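Local coordinates for protein carbohydrate kinase, FGGY (Rhodospirillum rubrum, PDB 3IFR) that probably phosphorylates D-xylulose with ATP, as a xylulose kinase of the FGGY carbohydrate kinase family, at residues K279-L284 with V393-I397; L385-H389 with D479-F485; F265-I271 with G299-G305; L341-F347 with A378-V383; P357-T362 with P494-R498. All coordinates share one frame; numbering follows the deposited sequence.

Contact 1. Residues K279-L284 with V393-I397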
# COMPACT_ATOMS: atom_id res chain seq x y z
N LYS A 279 -8.52 -14.04 -7.28
CA LYS A 279 -9.52 -13.79 -8.29
C LYS A 279 -9.43 -12.33 -8.58
O LYS A 279 -9.88 -11.44 -7.80
CB LYS A 279 -10.92 -14.21 -7.82
CG LYS A 279 -11.99 -14.29 -8.90
CD LYS A 279 -13.29 -14.89 -8.34
CE LYS A 279 -14.35 -15.17 -9.41
NZ LYS A 279 -15.77 -14.96 -8.92
N SER A 280 -8.75 -12.08 -9.69
CA SER A 280 -8.52 -10.75 -10.18
C SER A 280 -9.87 -10.09 -10.29
O SER A 280 -10.90 -10.76 -10.26
CB SER A 280 -7.88 -10.85 -11.56
OG SER A 280 -8.37 -11.99 -12.24
N ASP A 281 -9.88 -8.78 -10.43
CA ASP A 281 -11.09 -8.11 -10.81
C ASP A 281 -10.78 -6.67 -11.21
O ASP A 281 -10.00 -5.97 -10.54
CB ASP A 281 -12.11 -8.20 -9.70
CG ASP A 281 -13.47 -7.59 -10.10
OD1 ASP A 281 -14.41 -8.39 -10.40
OD2 ASP A 281 -13.58 -6.32 -10.10
N PRO A 282 -11.38 -6.23 -12.33
CA PRO A 282 -11.23 -4.90 -12.93
C PRO A 282 -11.23 -3.82 -11.88
O PRO A 282 -10.89 -2.68 -12.16
CB PRO A 282 -12.50 -4.77 -13.77
CG PRO A 282 -12.83 -6.17 -14.17
CD PRO A 282 -12.39 -7.05 -13.04
N ARG A 283 -11.63 -4.17 -10.68
CA ARG A 283 -12.03 -3.16 -9.71
C ARG A 283 -11.00 -3.01 -8.58
O ARG A 283 -10.95 -1.97 -7.91
CB ARG A 283 -13.43 -3.52 -9.16
CG ARG A 283 -14.53 -3.49 -10.24
CD ARG A 283 -15.86 -4.12 -9.80
NE ARG A 283 -15.88 -5.55 -10.06
CZ ARG A 283 -16.86 -6.38 -9.69
NH1 ARG A 283 -16.77 -7.67 -9.98
NH2 ARG A 283 -17.94 -5.95 -9.04
N LEU A 284 -10.17 -4.03 -8.43
CA LEU A 284 -9.36 -4.27 -7.24
C LEU A 284 -8.08 -4.93 -7.72
O LEU A 284 -8.13 -5.78 -8.63
CB LEU A 284 -10.09 -5.26 -6.33
CG LEU A 284 -11.31 -4.68 -5.62
CD1 LEU A 284 -12.07 -5.77 -4.89
CD2 LEU A 284 -10.91 -3.57 -4.66
N VAL A 393 -17.75 -4.98 -3.41
CA VAL A 393 -17.03 -5.61 -4.50
C VAL A 393 -16.27 -6.82 -4.00
O VAL A 393 -16.34 -7.87 -4.63
CB VAL A 393 -16.20 -4.62 -5.33
CG1 VAL A 393 -15.32 -5.34 -6.34
CG2 VAL A 393 -17.15 -3.69 -6.05
N LEU A 394 -15.55 -6.70 -2.88
CA LEU A 394 -14.82 -7.84 -2.33
C LEU A 394 -15.75 -9.05 -2.19
O LEU A 394 -15.47 -10.16 -2.66
CB LEU A 394 -14.24 -7.50 -0.95
CG LEU A 394 -12.87 -6.82 -0.72
CD1 LEU A 394 -11.92 -6.99 -1.91
CD2 LEU A 394 -12.99 -5.35 -0.32
N ASP A 395 -16.88 -8.79 -1.53
CA ASP A 395 -17.94 -9.75 -1.37
C ASP A 395 -18.33 -10.40 -2.70
O ASP A 395 -18.40 -11.63 -2.80
CB ASP A 395 -19.15 -9.08 -0.75
CG ASP A 395 -19.81 -9.94 0.31
OD1 ASP A 395 -19.93 -11.16 0.09
OD2 ASP A 395 -20.19 -9.40 1.38
N ASP A 396 -18.61 -9.58 -3.70
CA ASP A 396 -19.00 -10.08 -5.00
C ASP A 396 -17.99 -11.05 -5.59
O ASP A 396 -18.36 -12.05 -6.23
CB ASP A 396 -19.08 -8.94 -5.99
CG ASP A 396 -20.40 -8.25 -5.97
OD1 ASP A 396 -21.21 -8.53 -5.06
OD2 ASP A 396 -20.60 -7.39 -6.87
N ILE A 397 -16.71 -10.72 -5.42
CA ILE A 397 -15.68 -11.53 -6.07
C ILE A 397 -15.48 -12.83 -5.31
O ILE A 397 -14.85 -13.76 -5.80
CB ILE A 397 -14.32 -10.86 -6.18
CG1 ILE A 397 -14.41 -9.43 -6.68
CG2 ILE A 397 -13.43 -11.64 -7.12
CD1 ILE A 397 -13.10 -8.65 -6.35
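I397 fills the hollow between K279, D281 and L284. It is the last residue of helix 372-397, and its branches part to reach different walls of the loop. I397 CD1 lies 3.5 Å from D281 CB and close to L284 CD1. I397 CG2 lies along the aliphatic stem of K279, 3.5 Å from K279 CG. L284 is the bump going the other way. Its CD1 enters between V393, L394 and I397 and lies 3.6 Å from V393 CG1. One turn up the helix, CG1 of V393 sits under R283, over one face of the guanidinium and 3.7 Å from R283 CD. That methyl is anti to its own backbone N (chi1 172°), which aims it at the loop. R283 bends at chi3 (-87°), and its guanidinium turns back to D281. NH1 of R283 donates to D281 OD1 at 2.5 Å, on the syn side of the carboxylate. D396 OD2 comes to the guanidinium edge, but only as a long salt bridge, 3.7 Å from R283 NH2. K279 NZ makes a weak bond to I397 O at the helix end. The contact is mostly apolar, its charges gather around R283, and the D281-R283 pair probably does more to shape the loop than to bind the helix.

Contact 2. Residues L385-H389 with D479-F485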
# COMPACT_ATOMS: atom_id res chain seq x y z
N LEU A 385 -18.99 5.55 2.52
CA LEU A 385 -19.76 4.91 1.48
C LEU A 385 -18.91 4.31 0.37
O LEU A 385 -19.25 3.24 -0.17
CB LEU A 385 -20.69 5.94 0.86
CG LEU A 385 -22.17 5.84 1.15
CD1 LEU A 385 -22.49 4.90 2.30
CD2 LEU A 385 -22.64 7.26 1.38
N ALA A 386 -17.84 5.00 0.01
CA ALA A 386 -16.92 4.48 -1.00
C ALA A 386 -16.20 3.27 -0.44
O ALA A 386 -15.91 2.33 -1.19
CB ALA A 386 -15.90 5.52 -1.43
N PHE A 387 -15.89 3.30 0.85
CA PHE A 387 -15.31 2.14 1.49
C PHE A 387 -16.29 0.97 1.45
O PHE A 387 -15.92 -0.15 1.16
CB PHE A 387 -14.88 2.47 2.93
CG PHE A 387 -13.45 2.87 3.06
CD1 PHE A 387 -12.45 2.02 2.65
CD2 PHE A 387 -13.10 4.13 3.56
CE1 PHE A 387 -11.13 2.37 2.76
CE2 PHE A 387 -11.76 4.48 3.67
CZ PHE A 387 -10.78 3.59 3.27
N ARG A 388 -17.55 1.25 1.74
CA ARG A 388 -18.58 0.21 1.66
C ARG A 388 -18.62 -0.46 0.28
O ARG A 388 -18.71 -1.71 0.19
CB ARG A 388 -19.94 0.78 2.00
CG ARG A 388 -21.11 -0.20 1.77
CD ARG A 388 -22.31 0.15 2.62
NE ARG A 388 -23.56 -0.48 2.15
CZ ARG A 388 -24.75 -0.33 2.74
NH1 ARG A 388 -24.88 0.43 3.81
NH2 ARG A 388 -25.83 -0.93 2.24
N HIS A 389 -18.55 0.37 -0.77
CA HIS A 389 -18.61 -0.08 -2.15
C HIS A 389 -17.49 -1.10 -2.47
O HIS A 389 -17.78 -2.22 -2.93
CB HIS A 389 -18.63 1.13 -3.11
CG HIS A 389 -18.70 0.75 -4.55
ND1 HIS A 389 -18.14 1.53 -5.55
CD2 HIS A 389 -19.23 -0.32 -5.18
CE1 HIS A 389 -18.33 0.95 -6.72
NE2 HIS A 389 -19.00 -0.17 -6.52
N ASP A 479 -28.18 2.63 4.34
CA ASP A 479 -28.55 1.83 3.18
C ASP A 479 -29.13 2.69 2.06
O ASP A 479 -28.73 2.54 0.88
CB ASP A 479 -29.55 0.74 3.56
CG ASP A 479 -28.87 -0.52 4.07
OD1 ASP A 479 -27.68 -0.75 3.73
OD2 ASP A 479 -29.51 -1.30 4.80
N ARG A 480 -30.09 3.55 2.41
CA ARG A 480 -30.69 4.48 1.46
C ARG A 480 -29.66 5.49 0.98
O ARG A 480 -29.64 5.84 -0.20
CB ARG A 480 -31.86 5.23 2.08
CG ARG A 480 -33.15 4.41 2.24
CD ARG A 480 -34.36 5.25 2.77
NE ARG A 480 -34.65 5.00 4.19
CZ ARG A 480 -34.54 5.92 5.15
NH1 ARG A 480 -34.81 5.61 6.42
NH2 ARG A 480 -34.15 7.16 4.84
N LEU A 481 -28.79 5.95 1.88
CA LEU A 481 -27.73 6.88 1.42
C LEU A 481 -26.88 6.17 0.40
O LEU A 481 -26.60 6.73 -0.67
CB LEU A 481 -26.86 7.43 2.54
CG LEU A 481 -26.02 8.64 2.13
CD1 LEU A 481 -26.90 9.72 1.59
CD2 LEU A 481 -25.20 9.16 3.31
N TYR A 482 -26.51 4.93 0.72
CA TYR A 482 -25.72 4.10 -0.19
C TYR A 482 -26.40 3.97 -1.55
O TYR A 482 -25.76 4.13 -2.60
CB TYR A 482 -25.49 2.71 0.37
CG TYR A 482 -24.57 1.92 -0.49
CD1 TYR A 482 -23.21 2.19 -0.48
CD2 TYR A 482 -25.04 0.93 -1.35
CE1 TYR A 482 -22.32 1.48 -1.29
CE2 TYR A 482 -24.17 0.21 -2.16
CZ TYR A 482 -22.80 0.48 -2.12
OH TYR A 482 -21.89 -0.21 -2.91
N ARG A 483 -27.70 3.72 -1.52
CA ARG A 483 -28.47 3.62 -2.74
C ARG A 483 -28.41 4.99 -3.46
O ARG A 483 -28.14 5.05 -4.67
CB ARG A 483 -29.89 3.15 -2.42
CG ARG A 483 -31.02 3.67 -3.32
CD ARG A 483 -32.43 3.37 -2.70
NE ARG A 483 -33.45 4.32 -3.15
CZ ARG A 483 -33.68 5.53 -2.60
NH1 ARG A 483 -32.96 5.95 -1.55
NH2 ARG A 483 -34.64 6.32 -3.09
N ASP A 484 -28.57 6.08 -2.72
CA ASP A 484 -28.44 7.41 -3.34
C ASP A 484 -27.07 7.69 -3.98
O ASP A 484 -26.99 8.16 -5.08
CB ASP A 484 -28.76 8.51 -2.35
CG ASP A 484 -30.23 8.62 -2.09
OD1 ASP A 484 -30.97 7.72 -2.56
OD2 ASP A 484 -30.63 9.60 -1.43
N PHE A 485 -26.01 7.43 -3.23
CA PHE A 485 -24.65 7.63 -3.66
C PHE A 485 -24.43 6.90 -4.99
O PHE A 485 -23.92 7.47 -5.96
CB PHE A 485 -23.81 7.06 -2.52
CG PHE A 485 -22.38 6.84 -2.83
CD1 PHE A 485 -21.46 7.84 -2.61
CD2 PHE A 485 -21.94 5.59 -3.23
CE1 PHE A 485 -20.14 7.63 -2.85
CE2 PHE A 485 -20.60 5.36 -3.48
CZ PHE A 485 -19.69 6.37 -3.30
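This is a helix-helix contact in the C-terminal half of the chain, where helix 372-397 crosses helix 475-496. The short segments lie at 82°, with their axes 10.5 Å apart. Y482 and L385 meet at the centre. The guanidinium of R388 lies flat on one face of the Y482 ring, planes 11° apart, as an off-centre cation-pi stack. R388 reaches it with an extended chain, and its CG passes 3.7 Å from Y482 CE1. Beyond the ring, D479 OD1 meets the guanidinium edge in a salt bridge; R388 NH2 is modelled very close to it, and the bond from NH1 is weak. Helix 372-397 packs on the six-stranded sheet, as helices do in the actin-like ATPase fold of FGGY kinases, and helix 475-496 lies across it. The rest of the contact is apolar. L385 CB sits over the centre of the F485 ring, 4.0 Å from its centroid, in a CH-pi contact. L385 CD2 touches L481 CG at 3.7 Å. The hydroxyl of Y482 ends beside H389, with OH 3.5 Å from H389 CD2. V423 of helix 414-424 touches L385 from outside the pair.

Contact 3. Residues F265-I271 with G299-G305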
# COMPACT_ATOMS: atom_id res chain seq x y z
N PHE A 265 -7.33 4.85 6.79
CA PHE A 265 -7.73 6.24 6.59
C PHE A 265 -6.52 7.19 6.49
O PHE A 265 -6.28 8.01 7.37
CB PHE A 265 -8.70 6.67 7.69
CG PHE A 265 -10.00 5.97 7.60
CD1 PHE A 265 -11.07 6.55 6.95
CD2 PHE A 265 -10.15 4.69 8.12
CE1 PHE A 265 -12.26 5.89 6.85
CE2 PHE A 265 -11.32 4.03 8.02
CZ PHE A 265 -12.37 4.61 7.38
N GLY A 266 -5.76 7.02 5.41
CA GLY A 266 -4.60 7.85 5.10
C GLY A 266 -4.98 8.99 4.16
O GLY A 266 -6.15 9.20 3.85
N GLY A 267 -3.98 9.72 3.70
CA GLY A 267 -4.25 10.82 2.79
C GLY A 267 -5.05 10.29 1.63
O GLY A 267 -6.06 10.88 1.24
N ALA A 268 -4.57 9.18 1.08
CA ALA A 268 -5.33 8.33 0.16
C ALA A 268 -5.74 7.09 0.92
O ALA A 268 -4.99 6.59 1.78
CB ALA A 268 -4.47 7.96 -1.00
N GLY A 269 -6.91 6.56 0.62
CA GLY A 269 -7.40 5.44 1.41
C GLY A 269 -7.03 4.12 0.77
O GLY A 269 -6.89 4.05 -0.46
N ASP A 270 -6.81 3.10 1.58
CA ASP A 270 -6.53 1.76 1.06
C ASP A 270 -7.49 0.81 1.69
O ASP A 270 -7.95 1.03 2.82
CB ASP A 270 -5.14 1.27 1.43
CG ASP A 270 -4.05 1.94 0.63
OD1 ASP A 270 -3.39 1.23 -0.17
OD2 ASP A 270 -3.86 3.17 0.79
N ILE A 271 -7.74 -0.28 0.99
CA ILE A 271 -8.45 -1.38 1.59
C ILE A 271 -7.73 -2.66 1.21
O ILE A 271 -7.43 -2.88 0.05
CB ILE A 271 -9.93 -1.34 1.17
CG1 ILE A 271 -10.68 -2.58 1.67
CG2 ILE A 271 -10.07 -1.16 -0.36
CD1 ILE A 271 -12.17 -2.45 1.39
N GLY A 299 -7.27 -2.34 -2.68
CA GLY A 299 -7.76 -1.24 -3.46
C GLY A 299 -7.32 0.03 -2.78
O GLY A 299 -6.88 0.04 -1.65
N CYS A 300 -7.48 1.12 -3.49
CA CYS A 300 -6.98 2.40 -3.08
C CYS A 300 -8.07 3.39 -3.43
O CYS A 300 -8.73 3.23 -4.44
CB CYS A 300 -5.73 2.70 -3.90
SG CYS A 300 -4.98 4.26 -3.46
N MSE A 301 -8.32 4.38 -2.59
CA MSE A 301 -9.10 5.50 -3.08
C MSE A 301 -8.33 6.79 -3.05
O MSE A 301 -7.76 7.20 -2.03
CB MSE A 301 -10.38 5.66 -2.33
CG MSE A 301 -11.41 4.62 -2.63
SE MSE A 301 -12.30 4.43 -0.91
CE MSE A 301 -12.16 6.41 -0.42
N ALA A 302 -8.35 7.46 -4.19
CA ALA A 302 -7.50 8.61 -4.38
C ALA A 302 -7.74 9.71 -3.33
O ALA A 302 -6.79 10.26 -2.78
CB ALA A 302 -7.68 9.12 -5.76
N ALA A 303 -8.99 10.04 -3.03
CA ALA A 303 -9.18 11.19 -2.14
C ALA A 303 -9.83 10.75 -0.85
O ALA A 303 -11.01 10.43 -0.84
CB ALA A 303 -10.02 12.26 -2.82
N THR A 304 -9.06 10.74 0.24
CA THR A 304 -9.55 10.32 1.55
C THR A 304 -9.24 11.36 2.63
O THR A 304 -10.03 12.28 2.87
CB THR A 304 -8.99 8.95 1.93
OG1 THR A 304 -9.74 7.95 1.25
CG2 THR A 304 -9.10 8.70 3.39
N GLY A 305 -8.11 11.22 3.31
CA GLY A 305 -7.73 12.26 4.25
C GLY A 305 -7.43 13.54 3.49
O GLY A 305 -7.63 14.63 3.99
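G269-I271 and G299-M301 pair as antiparallel strands, their N-to-C directions 159° apart. G269 with M301 and I271 with G299 are hydrogen-bonded pairs, and D270 with C300 is a non-hydrogen-bonded pair between them. I271 N donates to G299 O at 2.8 Å. Past the strands, two more backbone bonds join the segments: T304 N bonds G267 O at 3.2 Å, and G305 N bonds G266 O at 2.9 Å. T304 turns its side chain back onto the glycine-rich loop. T304 OG1 lies 3.4 Å from G269 CA, on the side where G269 has no side chain. I271 CG2 lies over G299, 3.6 Å from G299 O. D270 and C300 point to one face of the sheet, and I271 and M301 to the other. A bound phosphate ion, probably from the crystallisation liquor, lies about 5 Å from the C300 side chain. On the I271 and M301 face, both side chains pack on H390 of helix 372-397, and M301 also touches A386. Strand 298-301 is at the edge of the six-stranded sheet; strand 269-273 lies between it and strand 260-265.

Contact 4. Residues L341-F347 with A378-V383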
# COMPACT_ATOMS: atom_id res chain seq x y z
N LEU A 341 -28.24 15.74 1.96
CA LEU A 341 -26.99 16.00 1.28
C LEU A 341 -26.49 14.68 0.72
O LEU A 341 -26.60 13.64 1.40
CB LEU A 341 -25.95 16.56 2.25
CG LEU A 341 -25.91 18.08 2.39
CD1 LEU A 341 -24.65 18.54 3.10
CD2 LEU A 341 -25.89 18.64 1.01
N VAL A 342 -25.95 14.69 -0.50
CA VAL A 342 -25.30 13.51 -1.04
C VAL A 342 -24.02 13.96 -1.70
O VAL A 342 -24.06 14.80 -2.58
CB VAL A 342 -26.16 12.80 -2.11
CG1 VAL A 342 -25.52 11.48 -2.49
CG2 VAL A 342 -27.57 12.59 -1.61
N CYS A 343 -22.90 13.38 -1.29
CA CYS A 343 -21.60 13.73 -1.87
C CYS A 343 -20.91 12.57 -2.64
O CYS A 343 -20.87 11.43 -2.16
CB CYS A 343 -20.70 14.30 -0.77
SG CYS A 343 -18.94 14.33 -1.08
N LEU A 344 -20.41 12.85 -3.84
CA LEU A 344 -19.47 11.97 -4.50
C LEU A 344 -18.07 12.50 -4.23
O LEU A 344 -17.75 13.64 -4.57
CB LEU A 344 -19.72 11.97 -5.99
CG LEU A 344 -21.09 11.45 -6.39
CD1 LEU A 344 -21.29 11.69 -7.85
CD2 LEU A 344 -21.23 9.95 -6.05
N PRO A 345 -17.19 11.66 -3.66
CA PRO A 345 -15.88 12.13 -3.19
C PRO A 345 -14.75 11.90 -4.16
O PRO A 345 -13.66 11.55 -3.71
CB PRO A 345 -15.63 11.26 -1.96
CG PRO A 345 -16.54 10.01 -2.17
CD PRO A 345 -17.39 10.23 -3.37
N TYR A 346 -14.96 12.11 -5.46
CA TYR A 346 -13.92 11.85 -6.45
C TYR A 346 -13.15 13.10 -6.96
O TYR A 346 -13.20 13.46 -8.15
CB TYR A 346 -14.52 11.02 -7.59
CG TYR A 346 -15.42 9.89 -7.10
CD1 TYR A 346 -14.97 8.98 -6.15
CD2 TYR A 346 -16.72 9.75 -7.58
CE1 TYR A 346 -15.78 7.95 -5.70
CE2 TYR A 346 -17.54 8.73 -7.12
CZ TYR A 346 -17.07 7.83 -6.19
OH TYR A 346 -17.88 6.81 -5.74
N PHE A 347 -12.40 13.71 -6.05
CA PHE A 347 -11.68 14.96 -6.33
C PHE A 347 -10.45 14.83 -7.23
O PHE A 347 -10.02 15.81 -7.87
CB PHE A 347 -11.33 15.64 -5.01
CG PHE A 347 -12.53 15.86 -4.12
CD1 PHE A 347 -13.38 16.95 -4.34
CD2 PHE A 347 -12.81 14.99 -3.09
CE1 PHE A 347 -14.49 17.16 -3.54
CE2 PHE A 347 -13.91 15.19 -2.28
CZ PHE A 347 -14.76 16.28 -2.50
N ALA A 378 -21.43 15.10 5.27
CA ALA A 378 -21.71 14.51 3.98
C ALA A 378 -20.42 13.96 3.42
O ALA A 378 -20.41 12.89 2.84
CB ALA A 378 -22.30 15.54 3.04
N LEU A 379 -19.32 14.70 3.59
CA LEU A 379 -18.04 14.21 3.07
C LEU A 379 -17.60 13.00 3.86
O LEU A 379 -17.13 12.02 3.28
CB LEU A 379 -16.92 15.27 3.11
CG LEU A 379 -15.61 14.64 2.60
CD1 LEU A 379 -15.84 13.97 1.24
CD2 LEU A 379 -14.38 15.58 2.54
N LEU A 380 -17.75 13.07 5.19
CA LEU A 380 -17.39 11.95 6.04
C LEU A 380 -18.14 10.69 5.60
O LEU A 380 -17.56 9.61 5.46
CB LEU A 380 -17.70 12.23 7.50
CG LEU A 380 -16.78 13.23 8.19
CD1 LEU A 380 -16.89 13.15 9.71
CD2 LEU A 380 -15.37 13.01 7.74
N GLU A 381 -19.43 10.86 5.35
CA GLU A 381 -20.30 9.76 5.02
C GLU A 381 -19.98 9.24 3.64
O GLU A 381 -19.95 8.01 3.41
CB GLU A 381 -21.74 10.21 5.11
CG GLU A 381 -22.18 10.49 6.55
CD GLU A 381 -23.60 10.96 6.65
OE1 GLU A 381 -24.14 11.40 5.60
OE2 GLU A 381 -24.19 10.86 7.77
N ALA A 382 -19.74 10.16 2.70
CA ALA A 382 -19.36 9.75 1.35
C ALA A 382 -18.08 8.88 1.37
O ALA A 382 -18.01 7.84 0.71
CB ALA A 382 -19.22 10.97 0.40
N VAL A 383 -17.07 9.28 2.12
CA VAL A 383 -15.85 8.47 2.14
C VAL A 383 -16.17 7.09 2.65
O VAL A 383 -15.74 6.10 2.06
CB VAL A 383 -14.70 9.14 2.93
CG1 VAL A 383 -13.62 8.12 3.33
CG2 VAL A 383 -14.12 10.23 2.12
O HOH W 1 -24.51 12.61 3.31
O HOH W 2 -22.59 11.76 1.58
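C343 and A382 form the centre of an apolar contact between strand 342-344 and residues 378-383 of helix 372-397. The short axes are 7.4 Å apart and inclined at 57°. The small A382 methyl lets the strand come close: its CB lies 3.7 Å from C343 SG, with P345 CG 3.8 Å away. C343 SG is anti to its backbone N (chi1 162°), which also brings it to L379 CD1 at 3.9 Å. That same methyl of L379 meets P345 CB and the edge of the F347 ring. At the other end, L341 CD1 packs on A378 CB at 3.8 Å. A378 and A382 give the helix a smooth face on which L341, C343 and P345 rest.

The polar links run through two waters. One donates to L341 O at 3.0 Å and to E381 OE1 at 2.6 Å, joining the backbone before the strand to a buried carboxylate. The other donates to A378 O and weakly accepts from C343 N. The second oxygen of E381, OE2, is also held: it bonds to Y478 OH and G337 N and makes a salt bridge to R377. This should favour the charged form of E381.

V342 and L344 turn the other way and touch L488 of helix 475-496. The two-stranded antiparallel sheet of strands 342-344 and 362-364 is thereby layered between two helices, an alpha/beta layering within the C-terminal domain of this FGGY kinase.

Contact 5. Residues P357-T362 with P494-R498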
# COMPACT_ATOMS: atom_id res chain seq x y z
N PRO A 357 -13.15 6.27 -13.67
CA PRO A 357 -12.99 7.36 -14.61
C PRO A 357 -12.49 8.60 -13.97
O PRO A 357 -12.15 8.59 -12.80
CB PRO A 357 -14.43 7.68 -14.92
CG PRO A 357 -14.98 7.73 -13.68
CD PRO A 357 -14.30 6.61 -12.84
N PHE A 358 -12.54 9.67 -14.76
CA PHE A 358 -12.48 11.00 -14.20
C PHE A 358 -13.85 11.67 -13.95
O PHE A 358 -14.36 12.50 -14.67
CB PHE A 358 -11.40 11.88 -14.78
CG PHE A 358 -10.10 11.72 -14.07
CD1 PHE A 358 -9.34 12.82 -13.72
CD2 PHE A 358 -9.67 10.48 -13.70
CE1 PHE A 358 -8.13 12.69 -13.03
CE2 PHE A 358 -8.46 10.32 -13.00
CZ PHE A 358 -7.69 11.44 -12.67
N ALA A 359 -14.42 11.16 -12.87
CA ALA A 359 -15.55 11.70 -12.20
C ALA A 359 -14.98 12.80 -11.32
O ALA A 359 -13.80 12.84 -11.10
CB ALA A 359 -16.12 10.63 -11.37
N SER A 360 -15.80 13.70 -10.83
CA SER A 360 -15.25 14.73 -10.00
C SER A 360 -16.06 14.92 -8.77
O SER A 360 -17.17 14.51 -8.72
CB SER A 360 -15.23 15.99 -10.78
OG SER A 360 -16.46 16.12 -11.37
N GLY A 361 -15.50 15.55 -7.78
CA GLY A 361 -16.20 15.83 -6.53
C GLY A 361 -17.57 16.43 -6.78
O GLY A 361 -17.72 17.35 -7.60
N THR A 362 -18.59 15.86 -6.13
CA THR A 362 -19.94 16.38 -6.26
C THR A 362 -20.67 16.57 -4.92
O THR A 362 -20.65 15.69 -4.08
CB THR A 362 -20.74 15.46 -7.16
OG1 THR A 362 -20.01 15.29 -8.38
CG2 THR A 362 -22.11 16.04 -7.45
N PRO A 494 -22.73 9.85 -17.71
CA PRO A 494 -22.73 10.40 -19.08
C PRO A 494 -22.27 11.84 -19.09
O PRO A 494 -21.44 12.23 -19.92
CB PRO A 494 -24.20 10.36 -19.48
CG PRO A 494 -24.85 9.42 -18.56
CD PRO A 494 -24.06 9.40 -17.29
N PHE A 495 -22.82 12.61 -18.16
CA PHE A 495 -22.41 13.99 -17.97
C PHE A 495 -20.90 14.17 -17.69
O PHE A 495 -20.31 15.15 -18.11
CB PHE A 495 -23.23 14.63 -16.87
CG PHE A 495 -22.77 15.98 -16.52
CD1 PHE A 495 -23.32 17.09 -17.14
CD2 PHE A 495 -21.78 16.16 -15.59
CE1 PHE A 495 -22.87 18.33 -16.87
CE2 PHE A 495 -21.33 17.41 -15.28
CZ PHE A 495 -21.88 18.50 -15.93
N PHE A 496 -20.29 13.22 -16.98
CA PHE A 496 -18.86 13.29 -16.65
C PHE A 496 -18.03 12.92 -17.87
O PHE A 496 -16.85 13.25 -17.95
CB PHE A 496 -18.46 12.27 -15.56
CG PHE A 496 -18.85 12.64 -14.15
CD1 PHE A 496 -18.87 13.95 -13.73
CD2 PHE A 496 -19.16 11.64 -13.24
CE1 PHE A 496 -19.20 14.27 -12.43
CE2 PHE A 496 -19.51 11.96 -11.94
CZ PHE A 496 -19.52 13.28 -11.54
N HIS A 497 -18.63 12.17 -18.80
CA HIS A 497 -17.86 11.71 -19.96
C HIS A 497 -18.37 12.37 -21.24
O HIS A 497 -18.09 11.92 -22.34
CB HIS A 497 -17.81 10.17 -20.05
CG HIS A 497 -17.19 9.54 -18.84
ND1 HIS A 497 -15.83 9.52 -18.63
CD2 HIS A 497 -17.74 8.95 -17.76
CE1 HIS A 497 -15.57 8.93 -17.47
NE2 HIS A 497 -16.71 8.57 -16.93
N ARG A 498 -19.16 13.42 -21.06
CA ARG A 498 -19.39 14.38 -22.12
C ARG A 498 -18.06 15.06 -22.37
O ARG A 498 -17.90 15.81 -23.34
CB ARG A 498 -20.42 15.42 -21.68
CG ARG A 498 -19.85 16.82 -21.58
CD ARG A 498 -20.59 17.65 -20.54
NE ARG A 498 -19.78 17.76 -19.33
CZ ARG A 498 -19.45 18.93 -18.80
NH1 ARG A 498 -19.88 20.02 -19.40
NH2 ARG A 498 -18.71 19.01 -17.69
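The ring of F496 rests on peptide backbone: the chain A359-S360 passes across one face. A359 CA sits over that face, 3.9 Å from the centroid of the F496 ring and 16° off the normal, as a CH-pi contact. S360 N lies over the same ring, nearer the rim and 3.8 Å from F496 CZ. The A359 methyl adds to this, with CB 3.7 Å from F496 CE2. The hydroxyls approach in two ways. S360 OG is 3.5 Å from F496 CE1, while T362 OG1 comes at the ring edge, in plane, 3.8 Å from F496 CZ. T362 OG1 is turned back within its own loop. It donates to S360 O at 3.0 Å, and that bond fixes the rotation of the hydroxyl beside the ring. F496 has CG anti to its carbonyl carbon (chi1 -76°), which sends the ring out from the helix to the loop. H497 leaves helical geometry just after it and turns its ring toward P357. The exact spacing of that pair is doubtful.

The contact lies at the C-terminal end of helix 475-496. Y489, two turns earlier on the same helix, touches P357, A359 and F496. Y346, just after strand 342-344, meets A359, and T362 begins strand 362-364, which pairs with strand 342-344.

From the N terminus, contact 3 comes first and closes the short loop between strands 269-273 and 298-301. Contact 1 starts inside that loop, so the two cross, and it ends late in helix 372-397. Contact 4 lies wholly within the span of contact 1 and joins strand 342-344 to the same helix. Contact 5 opens before that helix and closes at the chain end; it crosses contacts 1 and 4. Contact 2 falls within the span of contact 5, crosses contact 1, and follows contacts 3 and 4 in series. Helix 372-397 serves contacts 1, 2 and 4. Helix 475-496 serves contacts 2 and 5, and ties helix 372-397 to the loop before strand 362-364.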